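Local coordinates for endoglucanase FnCel5A (Fervidobacterium nodosum, PDB 3NCO), which probably hydrolyses the beta-1,4-glucosidic bonds of cellulose as a glycoside hydrolase family 5 endoglucanase, at residues W64-I76 with G116-Q128. Numbering follows the deposited sequence.
Sequences WSAHISEKYPYEI and GPVLVEIWKQVAQ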
loop_
_atom_site.group_PDB
_atom_site.type_symbol
_atom_site.label_atom_id
_atom_site.label_comp_id
_atom_site.label_asym_id
_atom_site.label_seq_id
_atom_site.Cartn_x
_atom_site.Cartn_y
_atom_site.Cartn_z
ATOM N N TRP A 64 0.864 10.055 9.785
ATOM C CA TRP A 64 1.828 10.778 10.559
ATOM C C TRP A 64 1.426 12.223 10.725
ATOM O O TRP A 64 1.737 12.864 11.713
ATOM C CB TRP A 64 3.203 10.694 9.901
ATOM C CG TRP A 64 3.804 9.335 9.847
ATOM C CD1 TRP A 64 3.901 8.529 8.717
ATOM C CD2 TRP A 64 4.460 8.606 10.916
ATOM N NE1 TRP A 64 4.565 7.363 9.032
ATOM C CE2 TRP A 64 4.898 7.376 10.370
ATOM C CE3 TRP A 64 4.741 8.882 12.274
ATOM C CZ2 TRP A 64 5.570 6.419 11.127
ATOM C CZ3 TRP A 64 5.382 7.907 13.040
ATOM C CH2 TRP A 64 5.818 6.698 12.450
ATOM N N SER A 65 0.778 12.763 9.717
ATOM C CA SER A 65 0.537 14.193 9.765
ATOM C C SER A 65 -0.459 14.607 10.844
ATOM O O SER A 65 -0.574 15.837 11.125
ATOM C CB SER A 65 0.048 14.670 8.380
ATOM O OG SER A 65 -1.181 14.080 7.973
ATOM N N ALA A 66 -1.175 13.613 11.405
ATOM C CA ALA A 66 -2.133 13.872 12.510
ATOM C C ALA A 66 -1.467 13.835 13.903
ATOM O O ALA A 66 -2.171 13.919 14.942
ATOM C CB ALA A 66 -3.277 12.892 12.442
ATOM N N HIS A 67 -0.130 13.754 13.947
ATOM C CA HIS A 67 0.561 13.492 15.213
ATOM C C HIS A 67 1.897 14.196 15.238
ATOM O O HIS A 67 2.904 13.622 15.668
ATOM C CB HIS A 67 0.771 11.985 15.378
ATOM C CG HIS A 67 -0.509 11.206 15.418
ATOM N ND1 HIS A 67 -1.011 10.484 14.358
ATOM C CD2 HIS A 67 -1.396 11.048 16.428
ATOM C CE1 HIS A 67 -2.153 9.909 14.706
ATOM N NE2 HIS A 67 -2.410 10.246 15.958
ATOM N N ILE A 68 1.915 15.435 14.757
ATOM C CA ILE A 68 3.152 16.210 14.768
ATOM C C ILE A 68 2.892 17.568 15.348
ATOM O O ILE A 68 1.743 18.031 15.340
ATOM C CB ILE A 68 3.710 16.456 13.332
ATOM C CG1 ILE A 68 2.595 16.936 12.368
ATOM C CG2 ILE A 68 4.383 15.200 12.783
ATOM C CD1 ILE A 68 3.119 17.439 10.984
ATOM N N SER A 69 3.981 18.179 15.796
ATOM C CA SER A 69 3.988 19.557 16.263
ATOM C C SER A 69 3.522 20.494 15.156
ATOM O O SER A 69 3.703 20.242 13.966
ATOM C CB SER A 69 5.385 19.940 16.729
ATOM O OG SER A 69 5.404 21.293 17.156
ATOM N N GLU A 70 2.941 21.609 15.569
ATOM C CA GLU A 70 2.349 22.548 14.634
ATOM C C GLU A 70 3.455 23.404 14.004
ATOM O O GLU A 70 3.316 23.935 12.897
ATOM C CB GLU A 70 1.280 23.400 15.361
ATOM C CG GLU A 70 0.692 22.716 16.630
ATOM C CD GLU A 70 1.637 22.815 17.847
ATOM O OE1 GLU A 70 2.154 23.939 18.101
ATOM O OE2 GLU A 70 1.857 21.784 18.547
ATOM N N LYS A 71 4.586 23.502 14.671
ATOM C CA LYS A 71 5.623 24.308 14.077
ATOM C C LYS A 71 6.918 23.557 13.782
ATOM O O LYS A 71 7.211 22.504 14.381
ATOM C CB LYS A 71 5.825 25.617 14.866
ATOM C CG LYS A 71 6.183 26.882 14.001
ATOM C CD LYS A 71 5.227 27.110 12.790
ATOM C CE LYS A 71 5.681 26.382 11.512
ATOM N NZ LYS A 71 7.052 26.792 11.131
ATOM N N TYR A 72 7.654 24.094 12.809
ATOM C CA TYR A 72 8.933 23.552 12.369
ATOM C C TYR A 72 9.819 23.218 13.567
ATOM O O TYR A 72 9.897 24.024 14.498
ATOM C CB TYR A 72 9.660 24.593 11.517
ATOM C CG TYR A 72 10.810 24.028 10.729
ATOM C CD1 TYR A 72 10.585 23.477 9.489
ATOM C CD2 TYR A 72 12.141 24.055 11.220
ATOM C CE1 TYR A 72 11.605 22.958 8.742
ATOM C CE2 TYR A 72 13.192 23.525 10.455
ATOM C CZ TYR A 72 12.907 22.985 9.207
ATOM O OH TYR A 72 13.859 22.425 8.370
ATOM N N PRO A 73 10.523 22.053 13.543
ATOM C CA PRO A 73 10.590 21.028 12.483
ATOM C C PRO A 73 9.570 19.878 12.596
ATOM O O PRO A 73 9.844 18.763 12.126
ATOM C CB PRO A 73 12.006 20.463 12.666
ATOM C CG PRO A 73 12.194 20.499 14.166
ATOM C CD PRO A 73 11.393 21.691 14.682
ATOM N N TYR A 74 8.423 20.155 13.202
ATOM C CA TYR A 74 7.262 19.227 13.153
ATOM C C TYR A 74 7.567 17.895 13.840
ATOM O O TYR A 74 7.356 16.826 13.265
ATOM C CB TYR A 74 6.836 18.971 11.704
ATOM C CG TYR A 74 6.666 20.250 10.917
ATOM C CD1 TYR A 74 5.700 21.185 11.281
ATOM C CD2 TYR A 74 7.500 20.537 9.823
ATOM C CE1 TYR A 74 5.579 22.390 10.576
ATOM C CE2 TYR A 74 7.392 21.742 9.109
ATOM C CZ TYR A 74 6.429 22.636 9.497
ATOM O OH TYR A 74 6.309 23.804 8.797
ATOM N N GLU A 75 8.005 17.965 15.088
ATOM C CA GLU A 75 8.330 16.771 15.858
ATOM C C GLU A 75 7.123 15.857 15.933
ATOM O O GLU A 75 6.035 16.301 16.269
ATOM C CB GLU A 75 8.725 17.130 17.289
ATOM C CG GLU A 75 9.971 16.455 17.723
ATOM C CD GLU A 75 11.187 17.198 17.166
ATOM O OE1 GLU A 75 11.738 16.769 16.119
ATOM O OE2 GLU A 75 11.589 18.227 17.783
ATOM N N ILE A 76 7.333 14.572 15.651
ATOM C CA ILE A 76 6.301 13.580 15.844
ATOM C C ILE A 76 6.076 13.379 17.367
ATOM O O ILE A 76 7.036 13.219 18.147
ATOM C CB ILE A 76 6.733 12.248 15.218
ATOM C CG1 ILE A 76 6.990 12.434 13.713
ATOM C CG2 ILE A 76 5.686 11.187 15.503
ATOM C CD1 ILE A 76 7.602 11.161 13.052
ATOM N N GLY A 116 4.768 19.692 1.338
ATOM C CA GLY A 116 5.858 18.783 0.945
ATOM C C GLY A 116 7.024 18.876 1.919
ATOM O O GLY A 116 7.553 17.826 2.324
ATOM N N PRO A 117 7.450 20.104 2.266
ATOM C CA PRO A 117 8.494 20.179 3.274
ATOM C C PRO A 117 8.126 19.558 4.612
ATOM O O PRO A 117 9.030 19.173 5.350
ATOM C CB PRO A 117 8.709 21.685 3.434
ATOM C CG PRO A 117 8.333 22.260 2.085
ATOM C CD PRO A 117 7.136 21.431 1.704
ATOM N N VAL A 118 6.822 19.457 4.922
ATOM C CA VAL A 118 6.412 18.834 6.177
ATOM C C VAL A 118 6.597 17.315 6.033
ATOM O O VAL A 118 7.100 16.654 6.937
ATOM C CB VAL A 118 4.949 19.198 6.569
ATOM C CG1 VAL A 118 4.538 18.489 7.861
ATOM C CG2 VAL A 118 4.791 20.721 6.676
ATOM N N LEU A 119 6.246 16.765 4.865
ATOM C CA LEU A 119 6.500 15.354 4.608
ATOM C C LEU A 119 7.990 15.050 4.702
ATOM O O LEU A 119 8.402 14.019 5.263
ATOM C CB LEU A 119 5.957 14.959 3.210
ATOM C CG LEU A 119 6.144 13.487 2.846
ATOM C CD1 LEU A 119 5.267 12.580 3.714
ATOM C CD2 LEU A 119 5.809 13.402 1.354
ATOM N N VAL A 120 8.809 15.955 4.145
ATOM C CA VAL A 120 10.264 15.721 4.247
ATOM C C VAL A 120 10.677 15.582 5.731
ATOM O O VAL A 120 11.482 14.679 6.101
ATOM C CB VAL A 120 11.085 16.818 3.562
ATOM C CG1 VAL A 120 12.535 16.664 3.855
ATOM C CG2 VAL A 120 10.887 16.765 2.025
ATOM N N GLU A 121 10.183 16.485 6.588
ATOM C CA GLU A 121 10.535 16.441 8.023
ATOM C C GLU A 121 9.969 15.207 8.725
ATOM O O GLU A 121 10.654 14.603 9.551
ATOM C CB GLU A 121 10.038 17.681 8.745
ATOM C CG GLU A 121 10.721 18.982 8.296
ATOM C CD GLU A 121 12.257 18.884 8.291
ATOM O OE1 GLU A 121 12.841 18.492 9.327
ATOM O OE2 GLU A 121 12.901 19.178 7.260
ATOM N N ILE A 122 8.758 14.797 8.363
ATOM C CA ILE A 122 8.202 13.533 8.906
ATOM C C ILE A 122 9.144 12.392 8.604
ATOM O O ILE A 122 9.540 11.630 9.485
ATOM C CB ILE A 122 6.782 13.247 8.326
ATOM C CG1 ILE A 122 5.793 14.187 9.000
ATOM C CG2 ILE A 122 6.361 11.753 8.524
ATOM C CD1 ILE A 122 4.445 14.296 8.285
ATOM N N TRP A 123 9.539 12.281 7.352
ATOM C CA TRP A 123 10.389 11.177 6.952
ATOM C C TRP A 123 11.809 11.248 7.521
ATOM O O TRP A 123 12.442 10.198 7.781
ATOM C CB TRP A 123 10.353 10.989 5.439
ATOM C CG TRP A 123 9.214 10.009 5.090
ATOM C CD1 TRP A 123 7.998 10.281 4.430
ATOM C CD2 TRP A 123 9.160 8.642 5.461
ATOM N NE1 TRP A 123 7.246 9.129 4.348
ATOM C CE2 TRP A 123 7.924 8.117 4.999
ATOM C CE3 TRP A 123 10.055 7.804 6.147
ATOM C CZ2 TRP A 123 7.570 6.763 5.196
ATOM C CZ3 TRP A 123 9.731 6.491 6.330
ATOM C CH2 TRP A 123 8.486 5.950 5.868
ATOM N N LYS A 124 12.330 12.455 7.717
ATOM C CA LYS A 124 13.642 12.558 8.372
ATOM C C LYS A 124 13.559 11.876 9.743
ATOM O O LYS A 124 14.465 11.116 10.155
ATOM C CB LYS A 124 14.014 14.024 8.522
ATOM C CG LYS A 124 15.325 14.239 9.249
ATOM C CD LYS A 124 15.686 15.723 9.182
ATOM C CE LYS A 124 17.134 15.996 9.697
ATOM N NZ LYS A 124 18.168 15.580 8.644
ATOM N N GLN A 125 12.471 12.135 10.443
ATOM C CA GLN A 125 12.260 11.568 11.758
ATOM C C GLN A 125 11.968 10.060 11.752
ATOM O O GLN A 125 12.469 9.340 12.622
ATOM C CB GLN A 125 11.116 12.282 12.419
ATOM C CG GLN A 125 11.523 13.677 12.797
ATOM C CD GLN A 125 10.345 14.406 13.370
ATOM O OE1 GLN A 125 9.971 14.156 14.498
ATOM N NE2 GLN A 125 9.688 15.240 12.559
ATOM N N VAL A 126 11.100 9.601 10.875
ATOM C CA VAL A 126 10.748 8.180 10.836
ATOM C C VAL A 126 11.988 7.365 10.428
ATOM O O VAL A 126 12.335 6.336 11.095
ATOM C CB VAL A 126 9.610 7.901 9.860
ATOM C CG1 VAL A 126 9.324 6.372 9.832
ATOM C CG2 VAL A 126 8.349 8.703 10.240
ATOM N N ALA A 127 12.714 7.856 9.431
ATOM C CA ALA A 127 13.974 7.213 9.052
ATOM C C ALA A 127 14.954 7.182 10.210
ATOM O O ALA A 127 15.680 6.185 10.429
ATOM C CB ALA A 127 14.625 7.893 7.814
ATOM N N GLN A 128 15.078 8.292 10.952
ATOM C CA GLN A 128 16.022 8.268 12.063
ATOM C C GLN A 128 15.581 7.223 13.074
ATOM O O GLN A 128 16.425 6.447 13.612
ATOM C CB GLN A 128 16.087 9.623 12.740
ATOM C CG GLN A 128 16.896 9.631 14.059
ATOM C CD GLN A 128 18.397 9.524 13.826
ATOM O OE1 GLN A 128 18.899 9.961 12.802
ATOM N NE2 GLN A 128 19.115 8.932 14.783
HETATM O O HOH W 1 12.112 17.021 11.525
#
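Q125 NE2 is held by two carbonyls: it donates to Y74 O across the contact (2.9 Å, N-H...O 169°) and to E121 O, 3.2 Å away and one helical turn back. The same amide's OE1 accepts from I76 N at 2.9 Å, so the amide brackets E75, taking the carbonyl of the residue before it and the N-H of the residue after it. In this eight-stranded TIM barrel the two cross-contact bonds join the loop between strand 57-60 and helix 78-93 to helix 112-130, which follows the third barrel strand, 97-101. Y74 O lies in the amide plane of Q125, although NE2 stands above the carbonyl plane of Y74. NE2 reaches E121 O from the face opposite to Q125 N; with both amide hydrogens and OE1 engaged, rotation of the group is probably restrained. With the side chain cut back to an alanine here, Y74 O and I76 N would probably lose their helix partner and the end of the loop be freer to shift. A water bridges P73 O, the carbonyl after a cis peptide bond, and E121 OE1, 2.7 Å from the latter.

Apolar packing flanks this polar join. V118 CG2 sits over one face of the Y74 ring, toward the rim, while Y72 CA covers the opposite face; E121 CG approaches the ring edge. The other methyl, V118 CG1, lies anti to its own N (chi1 178°) and meets I68 CD1 at 3.6 Å. I122 CG2 touches W64 CB, 3.6 Å away, and I76 CD1 reaches Q125 CB and V126 CG2. The indole of W64 also meets F80 at about a right angle and packs on L81 and V84 of helix 78-93. Above its six-membered ring, V126 CG2 makes a CH-pi contact 3.7 Å from the W64 ring centroid and 11° off the normal.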